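Local coordinates for protein MDM10 isoform 1 (Saccharomyces cerevisiae, PDB 7BTX) that serves in the ERMES complex tethering the endoplasmic reticulum to mitochondria and takes part in late assembly of the TOM complex of the mitochondrial outer membrane, at residues P40-L45 against F61-R66. Sequence-based numbering, arbitrary orientation.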
loop_
_atom_site.group_PDB
_atom_site.type_symbol
_atom_site.label_atom_id
_atom_site.label_comp_id
_atom_site.label_asym_id
_atom_site.label_seq_id
_atom_site.Cartn_x
_atom_site.Cartn_y
_atom_site.Cartn_z
ATOM N N PRO D 40 14.249 13.340 -11.351
ATOM C CA PRO D 40 13.249 12.868 -10.392
ATOM C C PRO D 40 11.927 12.568 -11.077
ATOM O O PRO D 40 11.570 13.181 -12.084
ATOM C CB PRO D 40 13.116 14.041 -9.417
ATOM C CG PRO D 40 14.336 14.854 -9.619
ATOM C CD PRO D 40 14.684 14.712 -11.051
ATOM N N SER D 41 11.197 11.602 -10.524
ATOM C CA SER D 41 9.970 11.119 -11.143
ATOM C C SER D 41 8.726 11.492 -10.344
ATOM O O SER D 41 7.605 11.205 -10.770
ATOM C CB SER D 41 10.034 9.609 -11.344
ATOM O OG SER D 41 10.216 8.946 -10.107
ATOM N N ALA D 42 8.905 12.146 -9.199
ATOM C CA ALA D 42 7.806 12.555 -8.335
ATOM C C ALA D 42 8.332 13.629 -7.397
ATOM O O ALA D 42 9.532 13.910 -7.366
ATOM C CB ALA D 42 7.241 11.391 -7.530
ATOM N N ILE D 43 7.423 14.223 -6.627
ATOM C CA ILE D 43 7.833 15.157 -5.584
ATOM C C ILE D 43 8.406 14.366 -4.419
ATOM O O ILE D 43 7.764 13.445 -3.904
ATOM C CB ILE D 43 6.655 16.030 -5.134
ATOM C CG1 ILE D 43 5.844 16.493 -6.341
ATOM C CG2 ILE D 43 7.156 17.213 -4.335
ATOM C CD1 ILE D 43 6.577 17.449 -7.240
ATOM N N HIS D 44 9.616 14.721 -4.001
ATOM C CA HIS D 44 10.381 13.904 -3.069
ATOM C C HIS D 44 11.026 14.814 -2.040
ATOM O O HIS D 44 11.755 15.738 -2.403
ATOM C CB HIS D 44 11.433 13.085 -3.817
ATOM C CG HIS D 44 12.162 12.103 -2.959
ATOM N ND1 HIS D 44 11.824 10.769 -2.908
ATOM C CD2 HIS D 44 13.223 12.255 -2.132
ATOM C CE1 HIS D 44 12.634 10.143 -2.073
ATOM N NE2 HIS D 44 13.493 11.022 -1.591
ATOM N N LEU D 45 10.758 14.564 -0.764
ATOM C CA LEU D 45 11.328 15.346 0.321
ATOM C C LEU D 45 12.326 14.492 1.085
ATOM O O LEU D 45 12.214 13.267 1.117
ATOM C CB LEU D 45 10.252 15.862 1.278
ATOM C CG LEU D 45 9.383 17.053 0.863
ATOM C CD1 LEU D 45 8.246 16.661 -0.068
ATOM C CD2 LEU D 45 8.843 17.755 2.079
ATOM N N PHE D 61 10.506 10.835 2.143
ATOM C CA PHE D 61 9.202 10.376 1.699
ATOM C C PHE D 61 8.871 11.096 0.407
ATOM O O PHE D 61 9.231 12.260 0.227
ATOM C CB PHE D 61 8.105 10.610 2.748
ATOM C CG PHE D 61 7.840 12.053 3.065
ATOM C CD1 PHE D 61 8.628 12.732 3.979
ATOM C CD2 PHE D 61 6.772 12.718 2.485
ATOM C CE1 PHE D 61 8.380 14.053 4.285
ATOM C CE2 PHE D 61 6.519 14.038 2.783
ATOM C CZ PHE D 61 7.321 14.706 3.688
ATOM N N SER D 62 8.198 10.398 -0.488
ATOM C CA SER D 62 7.751 10.970 -1.741
ATOM C C SER D 62 6.241 10.834 -1.846
ATOM O O SER D 62 5.566 10.407 -0.911
ATOM C CB SER D 62 8.448 10.295 -2.922
ATOM O OG SER D 62 8.111 8.925 -2.990
ATOM N N THR D 63 5.706 11.229 -2.999
ATOM C CA THR D 63 4.312 10.925 -3.291
ATOM C C THR D 63 4.149 9.454 -3.643
ATOM O O THR D 63 3.179 8.810 -3.230
ATOM C CB THR D 63 3.802 11.812 -4.422
ATOM O OG1 THR D 63 4.466 11.458 -5.638
ATOM C CG2 THR D 63 4.067 13.273 -4.113
ATOM N N ARG D 64 5.098 8.902 -4.397
ATOM C CA ARG D 64 5.050 7.503 -4.801
ATOM C C ARG D 64 5.325 6.570 -3.632
ATOM O O ARG D 64 4.705 5.508 -3.519
ATOM C CB ARG D 64 6.060 7.234 -5.916
ATOM C CG ARG D 64 5.797 7.995 -7.199
ATOM C CD ARG D 64 4.756 7.310 -8.069
ATOM N NE ARG D 64 4.416 8.114 -9.240
ATOM C CZ ARG D 64 5.108 8.123 -10.375
ATOM N NH1 ARG D 64 4.716 8.889 -11.383
ATOM N NH2 ARG D 64 6.188 7.366 -10.510
ATOM N N SER D 65 6.246 6.959 -2.757
ATOM C CA SER D 65 6.655 6.099 -1.655
ATOM C C SER D 65 6.590 6.847 -0.331
ATOM O O SER D 65 6.996 8.009 -0.247
ATOM C CB SER D 65 8.064 5.560 -1.891
ATOM O OG SER D 65 8.473 4.735 -0.817
ATOM N N ARG D 66 6.085 6.192 0.705
ATOM C CA ARG D 66 5.910 6.815 2.020
ATOM C C ARG D 66 7.238 6.788 2.784
ATOM O O ARG D 66 8.285 6.501 2.193
ATOM C CB ARG D 66 4.745 6.159 2.715
ATOM C CG ARG D 66 4.656 4.666 2.544
ATOM C CD ARG D 66 3.284 4.211 2.983
ATOM N NE ARG D 66 3.075 4.548 4.384
ATOM C CZ ARG D 66 1.891 4.773 4.937
ATOM N NH1 ARG D 66 0.790 4.706 4.207
ATOM N NH2 ARG D 66 1.814 5.077 6.222
#
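L45 and F61 lie side by side on one face of the hairpin formed by strands 44-48 and 55-62. CG of F61 sits between its backbone N and carbonyl carbon (chi1 64°), and L45 CB lies over one face of the ring, offset toward the CE1-CZ rim, 4.2 Å from the centroid, a CH-pi contact. L45 CD2 adds an apolar touch to F61 CZ at 3.8 Å. The two backbones form an antiparallel hydrogen-bonded pair: L45 N donates to F61 O at 2.9 Å, and F61 N to L45 O at 3.1 Å. The other face carries H44 and S62, where H44 ND1 lies 3.4 Å from S62 CB. S62 OG accepts from S65 N (2.7 Å), an ST motif in the turn after the strand. Past the last bridge, T63 N binds I43 O at 3.2 Å, A42 CB meets T63 OG1 and R64 CG, and S41 O lies over one face of the R64 guanidinium, 3.8 Å from NH1. I43 also packs on I487 and F489, just before strand 491-492, which pairs in parallel with strand 44-48, consistent with barrel closure. No side-chain hydrogen bond or salt bridge crosses, so backbone bonds and modest apolar packing join this surface end of the hairpin.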